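PDB 2OSE: probable peptidyl-prolyl cis-trans isomerase from Mimivirus, which is a homotrimeric cyclophilin-type protein associated with the virion that may act as a peptidyl-prolyl isomerase and bind cyclosporin A. Local coordinates for residues R16-D20 and F47-T51; L50-Y56 and N73-E77; N83-N87 and N184-P189; H123-L129 and M148-I154. All coordinates share one frame; numbering follows the deposited sequence.

Contact 1: residues R16-D20 and F47-T51; sequences RVYMD and FVQLT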
loop_
_atom_site.group_PDB
_atom_site.type_symbol
_atom_site.label_atom_id
_atom_site.label_comp_id
_atom_site.label_asym_id
_atom_site.label_seq_id
_atom_site.Cartn_x
_atom_site.Cartn_y
_atom_site.Cartn_z
ATOM N N ARG A 16 0.003 34.637 -1.119
ATOM C CA ARG A 16 1.110 33.874 -1.682
ATOM C C ARG A 16 1.787 33.164 -0.564
ATOM O O ARG A 16 1.964 33.742 0.502
ATOM C CB ARG A 16 2.095 34.787 -2.402
ATOM C CG ARG A 16 1.542 35.348 -3.703
ATOM C CD ARG A 16 2.524 36.305 -4.355
ATOM N NE ARG A 16 1.836 37.034 -5.396
ATOM C CZ ARG A 16 1.944 36.805 -6.688
ATOM N NH1 ARG A 16 2.809 35.931 -7.134
ATOM N NH2 ARG A 16 1.199 37.509 -7.547
ATOM N N VAL A 17 2.175 31.915 -0.797
ATOM C CA VAL A 17 2.794 31.090 0.246
ATOM C C VAL A 17 3.956 30.320 -0.344
ATOM O O VAL A 17 4.065 30.200 -1.569
ATOM C CB VAL A 17 1.806 30.088 0.868
ATOM C CG1 VAL A 17 0.598 30.805 1.531
ATOM C CG2 VAL A 17 1.353 29.067 -0.201
ATOM N N TYR A 18 4.809 29.789 0.529
ATOM C CA TYR A 18 5.930 28.940 0.121
ATOM C C TYR A 18 5.963 27.622 0.900
ATOM O O TYR A 18 5.460 27.533 2.032
ATOM C CB TYR A 18 7.267 29.689 0.292
ATOM C CG TYR A 18 7.469 30.235 1.705
ATOM C CD1 TYR A 18 8.096 29.466 2.680
ATOM C CD2 TYR A 18 6.992 31.513 2.070
ATOM C CE1 TYR A 18 8.266 29.956 4.008
ATOM C CE2 TYR A 18 7.142 31.993 3.394
ATOM C CZ TYR A 18 7.779 31.201 4.346
ATOM O OH TYR A 18 7.933 31.672 5.652
ATOM N N MET A 19 6.582 26.625 0.284
ATOM C CA MET A 19 6.826 25.315 0.878
ATOM C C MET A 19 8.160 24.779 0.361
ATOM O O MET A 19 8.295 24.505 -0.855
ATOM C CB MET A 19 5.775 24.304 0.404
ATOM C CG MET A 19 4.528 24.260 1.142
ATOM S SD MET A 19 3.325 23.191 0.251
ATOM C CE MET A 19 1.985 23.582 1.364
ATOM N N ASP A 20 9.099 24.550 1.274
ATOM C CA ASP A 20 10.279 23.695 0.969
ATOM C C ASP A 20 9.844 22.251 0.760
ATOM O O ASP A 20 8.939 21.768 1.461
ATOM C CB ASP A 20 11.283 23.712 2.122
ATOM C CG ASP A 20 12.158 24.899 2.102
ATOM O OD1 ASP A 20 12.373 25.507 1.019
ATOM O OD2 ASP A 20 12.647 25.255 3.188
ATOM N N PHE A 47 -6.033 26.390 3.794
ATOM C CA PHE A 47 -4.703 26.152 3.222
ATOM C C PHE A 47 -3.693 27.178 3.728
ATOM O O PHE A 47 -2.646 26.810 4.264
ATOM C CB PHE A 47 -4.737 26.144 1.691
ATOM C CG PHE A 47 -3.429 25.696 1.065
ATOM C CD1 PHE A 47 -3.202 24.343 0.788
ATOM C CD2 PHE A 47 -2.421 26.627 0.760
ATOM C CE1 PHE A 47 -1.990 23.910 0.233
ATOM C CE2 PHE A 47 -1.196 26.204 0.199
ATOM C CZ PHE A 47 -0.987 24.851 -0.077
ATOM N N VAL A 48 -4.007 28.467 3.570
ATOM C CA VAL A 48 -3.095 29.517 4.043
ATOM C C VAL A 48 -2.797 29.458 5.552
ATOM O O VAL A 48 -1.644 29.624 5.961
ATOM C CB VAL A 48 -3.566 30.957 3.611
ATOM C CG1 VAL A 48 -2.625 32.011 4.134
ATOM C CG2 VAL A 48 -3.653 31.091 2.118
ATOM N N GLN A 49 -3.810 29.214 6.399
ATOM C CA GLN A 49 -3.515 29.200 7.840
ATOM C C GLN A 49 -2.721 27.993 8.267
ATOM O O GLN A 49 -2.009 28.036 9.264
ATOM C CB GLN A 49 -4.783 29.336 8.694
ATOM C CG GLN A 49 -5.585 30.583 8.404
ATOM C CD GLN A 49 -4.765 31.868 8.462
ATOM O OE1 GLN A 49 -3.822 31.998 9.250
ATOM N NE2 GLN A 49 -5.143 32.835 7.637
ATOM N N LEU A 50 -2.839 26.901 7.516
ATOM C CA LEU A 50 -2.029 25.709 7.812
ATOM C C LEU A 50 -0.590 25.919 7.378
ATOM O O LEU A 50 0.338 25.326 7.907
ATOM C CB LEU A 50 -2.606 24.498 7.104
ATOM C CG LEU A 50 -3.853 23.917 7.797
ATOM C CD1 LEU A 50 -4.322 22.727 6.998
ATOM C CD2 LEU A 50 -3.501 23.490 9.212
ATOM N N THR A 51 -0.427 26.760 6.373
ATOM C CA THR A 51 0.874 27.134 5.909
ATOM C C THR A 51 1.555 28.013 6.958
ATOM O O THR A 51 2.729 27.833 7.263
ATOM C CB THR A 51 0.665 27.829 4.575
ATOM O OG1 THR A 51 0.807 26.862 3.534
ATOM C CG2 THR A 51 1.567 28.958 4.415
#
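Val17 sets both of its methyls against helix 41-52, each on a different part of the helix surface. CG1 rests on Thr51 CG2 at 3.6 Å and reaches Val48 CG2 more loosely at 4.3 Å. CG2 meets the rim of the Phe47 ring, lying in the ring plane 3.9 Å from CE2. That ring extends from the helix toward the strand because CG stands anti to the backbone N (chi1 -171°). Met19 comes at it from the opposite direction: its chain is extended beyond CG, and its terminal CE ends 3.5 Å from Phe47 CZ. The same methyl also passes Thr51 OG1 at 4.1 Å. The axes of the short strand and helix segments come within 9.3 Å at an angle of 51°, a gap filled by these side chains. Phe147 packs edge-to-face with Phe47, and Tyr76 meets the same ring with its plane at about 45°. This is the cyclophilin layout in which a helix covers one end of the antiparallel beta barrel. No hydrogen bond joins the two segments, and every touching residue is buried, so between them the helix is seated by the fit of methyl and aromatic surfaces.

Contact 2: residues L50-Y56 and N73-E77; sequences LTNGKTY and NRTYE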
loop_
_atom_site.group_PDB
_atom_site.type_symbol
_atom_site.label_atom_id
_atom_site.label_comp_id
_atom_site.label_asym_id
_atom_site.label_seq_id
_atom_site.Cartn_x
_atom_site.Cartn_y
_atom_site.Cartn_z
ATOM N N LEU A 50 -2.839 26.901 7.516
ATOM C CA LEU A 50 -2.029 25.709 7.812
ATOM C C LEU A 50 -0.590 25.919 7.378
ATOM O O LEU A 50 0.338 25.326 7.907
ATOM C CB LEU A 50 -2.606 24.498 7.104
ATOM C CG LEU A 50 -3.853 23.917 7.797
ATOM C CD1 LEU A 50 -4.322 22.727 6.998
ATOM C CD2 LEU A 50 -3.501 23.490 9.212
ATOM N N THR A 51 -0.427 26.760 6.373
ATOM C CA THR A 51 0.874 27.134 5.909
ATOM C C THR A 51 1.555 28.013 6.958
ATOM O O THR A 51 2.729 27.833 7.263
ATOM C CB THR A 51 0.665 27.829 4.575
ATOM O OG1 THR A 51 0.807 26.862 3.534
ATOM C CG2 THR A 51 1.567 28.958 4.415
ATOM N N ASN A 52 0.795 28.923 7.560
ATOM C CA ASN A 52 1.302 29.702 8.696
ATOM C C ASN A 52 1.622 28.930 9.973
ATOM O O ASN A 52 2.535 29.325 10.709
ATOM C CB ASN A 52 0.413 30.902 9.001
ATOM C CG ASN A 52 1.108 32.196 8.659
ATOM O OD1 ASN A 52 1.470 32.425 7.505
ATOM N ND2 ASN A 52 1.372 33.018 9.672
ATOM N N GLY A 53 0.889 27.843 10.221
ATOM C CA GLY A 53 1.220 26.909 11.303
ATOM C C GLY A 53 1.058 27.375 12.748
ATOM O O GLY A 53 1.651 26.771 13.652
ATOM N N LYS A 54 0.252 28.423 12.967
ATOM C CA LYS A 54 0.093 29.072 14.298
ATOM C C LYS A 54 -1.156 28.593 15.043
ATOM O O LYS A 54 -1.269 28.717 16.271
ATOM C CB LYS A 54 0.055 30.612 14.170
ATOM C CG LYS A 54 1.132 31.221 13.248
ATOM C CD LYS A 54 2.451 31.500 13.952
ATOM C CE LYS A 54 2.651 32.998 14.109
ATOM N NZ LYS A 54 4.093 33.402 13.979
ATOM N N THR A 55 -2.098 28.063 14.272
ATOM C CA THR A 55 -3.294 27.418 14.778
ATOM C C THR A 55 -2.913 26.181 15.625
ATOM O O THR A 55 -1.898 25.538 15.359
ATOM C CB THR A 55 -4.231 27.144 13.579
ATOM O OG1 THR A 55 -5.103 28.266 13.405
ATOM C CG2 THR A 55 -5.031 25.907 13.732
ATOM N N TYR A 56 -3.716 25.875 16.651
ATOM C CA TYR A 56 -3.297 24.970 17.739
ATOM C C TYR A 56 -4.319 23.864 18.068
ATOM O O TYR A 56 -5.529 24.044 17.893
ATOM C CB TYR A 56 -2.947 25.804 19.002
ATOM C CG TYR A 56 -4.131 26.099 19.920
ATOM C CD1 TYR A 56 -4.092 25.777 21.285
ATOM C CD2 TYR A 56 -5.314 26.668 19.414
ATOM C CE1 TYR A 56 -5.202 26.031 22.119
ATOM C CE2 TYR A 56 -6.421 26.921 20.232
ATOM C CZ TYR A 56 -6.360 26.600 21.575
ATOM O OH TYR A 56 -7.463 26.855 22.357
ATOM N N ASN A 73 -0.009 22.087 17.519
ATOM C CA ASN A 73 0.046 23.077 16.425
ATOM C C ASN A 73 -0.231 22.476 15.029
ATOM O O ASN A 73 0.308 21.433 14.659
ATOM C CB ASN A 73 1.381 23.859 16.457
ATOM C CG ASN A 73 1.433 24.936 17.588
ATOM O OD1 ASN A 73 2.163 25.929 17.481
ATOM N ND2 ASN A 73 0.655 24.731 18.661
ATOM N N ARG A 74 -1.114 23.120 14.278
ATOM C CA ARG A 74 -1.545 22.622 12.967
ATOM C C ARG A 74 -0.688 23.258 11.855
ATOM O O ARG A 74 -0.829 24.450 11.584
ATOM C CB ARG A 74 -3.011 22.979 12.713
ATOM C CG ARG A 74 -4.062 22.326 13.616
ATOM C CD ARG A 74 -5.452 22.541 13.019
ATOM N NE ARG A 74 -6.548 22.150 13.915
ATOM C CZ ARG A 74 -7.232 22.991 14.695
ATOM N NH1 ARG A 74 -6.938 24.290 14.706
ATOM N NH2 ARG A 74 -8.210 22.535 15.488
ATOM N N THR A 75 0.205 22.465 11.252
ATOM C CA THR A 75 1.057 22.919 10.141
ATOM C C THR A 75 1.203 21.860 9.040
ATOM O O THR A 75 1.033 20.665 9.282
ATOM C CB THR A 75 2.454 23.393 10.639
ATOM O OG1 THR A 75 3.255 23.786 9.528
ATOM C CG2 THR A 75 3.186 22.291 11.389
ATOM N N TYR A 76 1.507 22.311 7.823
ATOM C CA TYR A 76 1.834 21.417 6.736
ATOM C C TYR A 76 3.273 20.948 6.883
ATOM O O TYR A 76 3.650 19.980 6.281
ATOM C CB TYR A 76 1.655 22.138 5.387
ATOM C CG TYR A 76 0.252 22.135 4.849
ATOM C CD1 TYR A 76 -0.483 20.934 4.765
ATOM C CD2 TYR A 76 -0.345 23.310 4.390
ATOM C CE1 TYR A 76 -1.772 20.923 4.247
ATOM C CE2 TYR A 76 -1.629 23.311 3.882
ATOM C CZ TYR A 76 -2.344 22.101 3.805
ATOM O OH TYR A 76 -3.620 22.065 3.270
ATOM N N GLU A 77 4.073 21.650 7.688
ATOM C CA GLU A 77 5.479 21.328 7.895
ATOM C C GLU A 77 5.585 19.905 8.451
ATOM O O GLU A 77 4.975 19.585 9.462
ATOM C CB GLU A 77 6.182 22.349 8.796
ATOM C CG GLU A 77 7.671 21.955 9.079
ATOM C CD GLU A 77 8.507 23.021 9.792
ATOM O OE1 GLU A 77 7.979 24.058 10.244
ATOM O OE2 GLU A 77 9.739 22.818 9.870
#
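With chi1 of -77° and its chain extended beyond, Leu50 spreads its two methyls between Tyr76 and Arg74; Tyr76, its own chi1 at -84°, turns its ring beneath the leucine. The result is a CH-pi contact: Leu50 CB sits over the ring face, 4.0 Å from the Tyr76 centroid, while Leu50 CD1 lies 3.8 Å from Tyr76 CZ. The other methyl, Leu50 CD2, lies against Arg74 CB at 3.6 Å. From there the extended arginine chain carries its guanidinium past Thr55 to place one face under Tyr56 O, without a hydrogen bond to it; the group is held instead by a salt bridge to Asp109 and by bonds to Asn2 and Tyr96. Two bonds tie the backbones, Tyr76 N to Leu50 O at 3.2 Å and the nearly straight Arg74 N to Thr55 O at 2.8 Å. Between them the CA of Gly53 directs a C-H toward Arg74 O, 3.2 Å away. Tyr76 OH is bonded to Ser145 O. Thr75 OG1 accepts from Glu77 N at 2.9 Å, forming an ST turn. The whole shows a helix followed at once by a glycine of positive phi (69°), its C-terminal exit laced to a loop running the other way beside the cyclophilin barrel.

Contact 3: residues N83-N87 and N184-P189; sequences NVLHN and NSMIKP
His86 projects its ring across the end of helix 177-186, with CG anti to the backbone N (chi1 179°). There ND1 donates to Asn184 O at 2.9 Å; the acceptor lies exactly in the imidazole plane, although the bond is noticeably bent. Asn184 also swings its amide toward the strand end, almost coplanar with the imidazole (8° between planes), and OD1 receives Asn87 N at 2.7 Å in a nearly straight bond on an in-plane lone pair. One face of the imidazole is covered by Lys188 CA, 3.8 Å from the ring centroid, a CH-pi contact, and Pro189 CD approaches His86 CD2 obliquely at 3.6 Å. Ile187 has CG1 between its backbone N and carbonyl carbon (chi1 68°); CD1 thereby reaches under the strand, 3.6 Å from His86 N and 4.0 Å from Val84 CB. Leu151 and Tyr195 also pack on Ile187. Ser185 and Lys188 touch Asp136 and Thr135 of the second subunit, placing the contact beside a trimer interface. Asn184 thus holds the turn after strand 83-85 by both its main-chain and side-chain oxygens. As donor, ND1 carries a proton; Lys188 NZ, 5.8 Å from His86 NE2, might mildly discourage a second one.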
loop_
_atom_site.group_PDB
_atom_site.type_symbol
_atom_site.label_atom_id
_atom_site.label_comp_id
_atom_site.label_asym_id
_atom_site.label_seq_id
_atom_site.Cartn_x
_atom_site.Cartn_y
_atom_site.Cartn_z
ATOM N N ASN A 83 0.397 10.333 -1.865
ATOM C CA ASN A 83 -0.078 9.750 -3.102
ATOM C C ASN A 83 0.664 10.545 -4.152
ATOM O O ASN A 83 0.613 11.805 -4.129
ATOM C CB ASN A 83 -1.597 9.969 -3.304
ATOM C CG ASN A 83 -2.471 8.931 -2.600
ATOM O OD1 ASN A 83 -3.127 8.127 -3.259
ATOM N ND2 ASN A 83 -2.500 8.955 -1.267
ATOM N N VAL A 84 1.382 9.835 -5.025
ATOM C CA VAL A 84 2.223 10.446 -6.055
ATOM C C VAL A 84 2.062 9.622 -7.308
ATOM O O VAL A 84 1.970 8.371 -7.243
ATOM C CB VAL A 84 3.719 10.599 -5.657
ATOM C CG1 VAL A 84 3.878 11.445 -4.377
ATOM C CG2 VAL A 84 4.437 9.224 -5.523
ATOM N N LEU A 85 1.965 10.310 -8.444
ATOM C CA LEU A 85 1.715 9.646 -9.709
ATOM C C LEU A 85 2.492 10.348 -10.809
ATOM O O LEU A 85 2.174 11.502 -11.158
ATOM C CB LEU A 85 0.202 9.605 -10.018
ATOM C CG LEU A 85 -0.174 8.830 -11.288
ATOM C CD1 LEU A 85 0.264 7.357 -11.155
ATOM C CD2 LEU A 85 -1.672 8.971 -11.684
ATOM N N HIS A 86 3.512 9.651 -11.331
ATOM C CA HIS A 86 4.374 10.140 -12.432
ATOM C C HIS A 86 3.553 10.754 -13.551
ATOM O O HIS A 86 2.529 10.181 -13.987
ATOM C CB HIS A 86 5.302 8.999 -12.940
ATOM C CG HIS A 86 6.212 9.384 -14.072
ATOM N ND1 HIS A 86 7.363 10.128 -13.893
ATOM C CD2 HIS A 86 6.186 9.052 -15.384
ATOM C CE1 HIS A 86 7.966 10.297 -15.061
ATOM N NE2 HIS A 86 7.278 9.643 -15.979
ATOM N N ASN A 87 3.991 11.928 -14.019
ATOM C CA ASN A 87 3.342 12.665 -15.132
ATOM C C ASN A 87 1.929 13.134 -14.805
ATOM O O ASN A 87 1.187 13.543 -15.705
ATOM C CB ASN A 87 3.290 11.851 -16.443
ATOM C CG ASN A 87 4.613 11.760 -17.146
ATOM O OD1 ASN A 87 4.783 10.936 -18.058
ATOM N ND2 ASN A 87 5.557 12.588 -16.756
ATOM N N ASN A 184 9.006 14.605 -10.326
ATOM C CA ASN A 184 8.504 13.777 -11.413
ATOM C C ASN A 184 9.540 12.831 -12.014
ATOM O O ASN A 184 9.220 11.651 -12.322
ATOM C CB ASN A 184 7.891 14.637 -12.524
ATOM C CG ASN A 184 6.982 13.856 -13.378
ATOM O OD1 ASN A 184 6.085 13.189 -12.877
ATOM N ND2 ASN A 184 7.204 13.898 -14.705
ATOM N N SER A 185 10.752 13.343 -12.231
ATOM C CA SER A 185 11.837 12.458 -12.682
ATOM C C SER A 185 12.089 11.327 -11.687
ATOM O O SER A 185 12.253 10.197 -12.087
ATOM C CB SER A 185 13.122 13.227 -12.906
ATOM O OG SER A 185 12.960 13.988 -14.096
ATOM N N MET A 186 12.142 11.641 -10.398
ATOM C CA MET A 186 12.455 10.630 -9.395
ATOM C C MET A 186 11.364 9.593 -9.180
ATOM O O MET A 186 11.629 8.554 -8.567
ATOM C CB MET A 186 12.812 11.278 -8.081
ATOM C CG MET A 186 14.093 12.043 -8.175
ATOM S SD MET A 186 14.544 12.634 -6.576
ATOM C CE MET A 186 13.730 14.204 -6.597
ATOM N N ILE A 187 10.155 9.864 -9.672
ATOM C CA ILE A 187 9.062 8.923 -9.555
ATOM C C ILE A 187 8.729 8.186 -10.859
ATOM O O ILE A 187 7.700 7.536 -10.941
ATOM C CB ILE A 187 7.776 9.507 -8.857
ATOM C CG1 ILE A 187 7.084 10.579 -9.714
ATOM C CG2 ILE A 187 8.127 10.005 -7.415
ATOM C CD1 ILE A 187 5.791 11.168 -9.047
ATOM N N LYS A 188 9.632 8.253 -11.841
ATOM C CA LYS A 188 9.468 7.472 -13.063
ATOM C C LYS A 188 9.316 5.991 -12.669
ATOM O O LYS A 188 10.124 5.486 -11.890
ATOM C CB LYS A 188 10.668 7.681 -13.987
ATOM C CG LYS A 188 10.557 6.916 -15.327
ATOM C CD LYS A 188 11.860 6.985 -16.082
ATOM C CE LYS A 188 12.036 5.797 -17.047
ATOM N NZ LYS A 188 11.006 5.786 -18.147
ATOM N N PRO A 189 8.214 5.345 -13.106
ATOM C CA PRO A 189 7.958 3.985 -12.603
ATOM C C PRO A 189 8.776 2.869 -13.265
ATOM O O PRO A 189 9.089 2.904 -14.473
ATOM C CB PRO A 189 6.468 3.786 -12.853
ATOM C CG PRO A 189 6.190 4.618 -14.084
ATOM C CD PRO A 189 7.101 5.843 -13.947
#

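Contact 4: residues H123-L129 and M148-I154; sequences HESKGLL and MITLDDI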
loop_
_atom_site.group_PDB
_atom_site.type_symbol
_atom_site.label_atom_id
_atom_site.label_comp_id
_atom_site.label_asym_id
_atom_site.label_seq_id
_atom_site.Cartn_x
_atom_site.Cartn_y
_atom_site.Cartn_z
ATOM N N HIS A 123 -8.663 22.807 -14.791
ATOM C CA HIS A 123 -7.704 21.913 -14.113
ATOM C C HIS A 123 -6.877 21.183 -15.177
ATOM O O HIS A 123 -6.767 19.947 -15.183
ATOM C CB HIS A 123 -8.476 20.917 -13.205
ATOM C CG HIS A 123 -7.725 20.437 -11.989
ATOM N ND1 HIS A 123 -6.347 20.485 -11.876
ATOM C CD2 HIS A 123 -8.171 19.829 -10.861
ATOM C CE1 HIS A 123 -5.983 19.961 -10.718
ATOM N NE2 HIS A 123 -7.071 19.562 -10.081
ATOM N N GLU A 124 -6.289 21.962 -16.075
ATOM C CA GLU A 124 -5.644 21.427 -17.270
ATOM C C GLU A 124 -4.122 21.630 -17.380
ATOM O O GLU A 124 -3.491 21.123 -18.307
ATOM C CB GLU A 124 -6.308 22.062 -18.490
ATOM C CG GLU A 124 -7.822 22.131 -18.391
ATOM C CD GLU A 124 -8.478 22.483 -19.709
ATOM O OE1 GLU A 124 -8.112 23.521 -20.311
ATOM O OE2 GLU A 124 -9.347 21.692 -20.133
ATOM N N SER A 125 -3.545 22.374 -16.440
ATOM C CA SER A 125 -2.176 22.837 -16.532
ATOM C C SER A 125 -1.318 22.313 -15.409
ATOM O O SER A 125 -1.811 21.968 -14.316
ATOM C CB SER A 125 -2.125 24.369 -16.454
ATOM O OG SER A 125 -2.959 24.918 -17.415
ATOM N N LYS A 126 -0.020 22.289 -15.706
ATOM C CA LYS A 126 1.032 21.937 -14.748
ATOM C C LYS A 126 1.078 22.944 -13.608
ATOM O O LYS A 126 0.847 24.138 -13.817
ATOM C CB LYS A 126 2.378 21.979 -15.480
ATOM C CG LYS A 126 3.599 21.589 -14.659
ATOM C CD LYS A 126 4.776 21.607 -15.618
ATOM C CE LYS A 126 5.996 20.936 -15.080
ATOM N NZ LYS A 126 6.932 20.825 -16.250
ATOM N N GLY A 127 1.418 22.471 -12.411
ATOM C CA GLY A 127 1.602 23.361 -11.271
ATOM C C GLY A 127 0.353 24.036 -10.764
ATOM O O GLY A 127 0.438 25.105 -10.172
ATOM N N LEU A 128 -0.812 23.419 -10.962
ATOM C CA LEU A 128 -2.037 23.891 -10.313
ATOM C C LEU A 128 -2.219 23.218 -8.996
ATOM O O LEU A 128 -2.002 21.994 -8.901
ATOM C CB LEU A 128 -3.253 23.619 -11.203
ATOM C CG LEU A 128 -3.282 24.357 -12.536
ATOM C CD1 LEU A 128 -4.572 24.003 -13.238
ATOM C CD2 LEU A 128 -3.240 25.878 -12.314
ATOM N N LEU A 129 -2.590 24.010 -7.980
ATOM C CA LEU A 129 -2.916 23.541 -6.640
ATOM C C LEU A 129 -4.432 23.344 -6.513
ATOM O O LEU A 129 -5.198 24.226 -6.919
ATOM C CB LEU A 129 -2.519 24.593 -5.576
ATOM C CG LEU A 129 -2.958 24.313 -4.126
ATOM C CD1 LEU A 129 -2.134 23.156 -3.548
ATOM C CD2 LEU A 129 -2.853 25.569 -3.253
ATOM N N MET A 148 -3.632 18.748 -3.745
ATOM C CA MET A 148 -2.971 18.142 -4.866
ATOM C C MET A 148 -2.253 19.225 -5.677
ATOM O O MET A 148 -2.775 20.317 -5.835
ATOM C CB MET A 148 -4.046 17.515 -5.748
ATOM C CG MET A 148 -3.518 16.794 -6.984
ATOM S SD MET A 148 -4.809 16.195 -8.084
ATOM C CE MET A 148 -5.369 14.753 -7.116
ATOM N N ILE A 149 -1.079 18.880 -6.221
ATOM C CA ILE A 149 -0.401 19.721 -7.231
ATOM C C ILE A 149 -0.144 18.895 -8.467
ATOM O O ILE A 149 0.400 17.760 -8.388
ATOM C CB ILE A 149 0.944 20.333 -6.663
ATOM C CG1 ILE A 149 0.671 21.161 -5.400
ATOM C CG2 ILE A 149 1.673 21.156 -7.731
ATOM C CD1 ILE A 149 1.919 21.721 -4.752
ATOM N N THR A 150 -0.501 19.446 -9.627
ATOM C CA THR A 150 -0.287 18.738 -10.889
ATOM C C THR A 150 1.170 18.831 -11.339
ATOM O O THR A 150 1.803 19.917 -11.246
ATOM C CB THR A 150 -1.196 19.261 -12.046
ATOM O OG1 THR A 150 -1.135 20.702 -12.091
ATOM C CG2 THR A 150 -2.651 18.832 -11.849
ATOM N N LEU A 151 1.676 17.723 -11.912
ATOM C CA LEU A 151 3.074 17.624 -12.378
ATOM C C LEU A 151 3.174 17.894 -13.865
ATOM O O LEU A 151 4.279 18.062 -14.405
ATOM C CB LEU A 151 3.695 16.247 -12.069
ATOM C CG LEU A 151 3.800 15.873 -10.589
ATOM C CD1 LEU A 151 4.233 14.410 -10.412
ATOM C CD2 LEU A 151 4.737 16.805 -9.793
ATOM N N ASP A 152 2.026 17.937 -14.541
ATOM C CA ASP A 152 2.047 18.192 -15.972
ATOM C C ASP A 152 0.750 18.842 -16.405
ATOM O O ASP A 152 -0.176 18.965 -15.595
ATOM C CB ASP A 152 2.250 16.878 -16.733
ATOM C CG ASP A 152 2.861 17.089 -18.108
ATOM O OD1 ASP A 152 2.975 18.253 -18.587
ATOM O OD2 ASP A 152 3.244 16.084 -18.715
ATOM N N ASP A 153 0.712 19.271 -17.673
ATOM C CA ASP A 153 -0.514 19.687 -18.352
ATOM C C ASP A 153 -1.305 18.408 -18.692
ATOM O O ASP A 153 -0.735 17.319 -18.751
ATOM C CB ASP A 153 -0.182 20.379 -19.691
ATOM C CG ASP A 153 0.637 21.644 -19.528
ATOM O OD1 ASP A 153 0.478 22.373 -18.516
ATOM O OD2 ASP A 153 1.446 21.921 -20.444
ATOM N N ILE A 154 -2.604 18.541 -18.931
ATOM C CA ILE A 154 -3.346 17.431 -19.544
ATOM C C ILE A 154 -2.678 17.047 -20.869
ATOM O O ILE A 154 -2.259 17.912 -21.635
ATOM C CB ILE A 154 -4.820 17.772 -19.802
ATOM C CG1 ILE A 154 -5.578 17.968 -18.490
ATOM C CG2 ILE A 154 -5.488 16.659 -20.614
ATOM C CD1 ILE A 154 -7.097 18.154 -18.663
#
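Hydrogen bonds dominate the meeting of Ser125, Gly127 and Leu128 with Thr150, which takes part in four. Its hydroxyl, set between the backbone N and carbonyl carbon (chi1 48°), points at the turn: Thr150 OG1 donates to Ser125 O at 2.6 Å, in the carbonyl plane on a lone pair, and accepts from Leu128 N at 3.0 Å. Its backbone adds Thr150 N to Leu128 O at 3.0 Å and Gly127 N to Thr150 O at 2.8 Å. Farther along, Ile154 N bonds Glu124 O at 2.8 Å, and Lys126 N meets Asp153 OD1 on the anti side of the carboxylate at 2.9 Å. Among apolar contacts, the strands pair Leu129 with Ile149, antiparallel and non-hydrogen-bonded, through CD1 and CG1 at 3.9 Å; from the loop, His123 CE1 nears Thr150 CG2 obliquely at 3.7 Å. Of the charged groups, the extended Lys126 chain passes Leu151 O and ends in a salt bridge to Asp181, while Asp152 has its own with Arg155. His123 NE2 is bonded to Ser130 OG, whereas ND1, buried here, has no partner in the model. The Thr150 hydroxyl, at once donor and acceptor, thus joins its backbone bonds in tying the loop before strand 128-135 to the end of strand 147-150.

Overall arrangement
Contacts 1 and 2 are neighbours on helix 41-52, sharing Leu50 and Thr51, with centres about 9 Å apart; Phe47 CD1 touches Tyr76 OH at 3.4 Å, and Met19 CE reaches Tyr76 CD2 at 3.8 Å. Contacts 3 and 4 form a second pair, centres about 13 Å apart, joined through Leu151, whose CD1 lies 3.8 Å from Ile187 CD1. The two pairs meet where Phe47 CZ of contact 1 packs on Leu129 CD2 of contact 4 at 3.8 Å, both residues being buried. Contact 2 lies on the other side of the chain's centre from contact 4, and about 27 Å from contact 3 between centres.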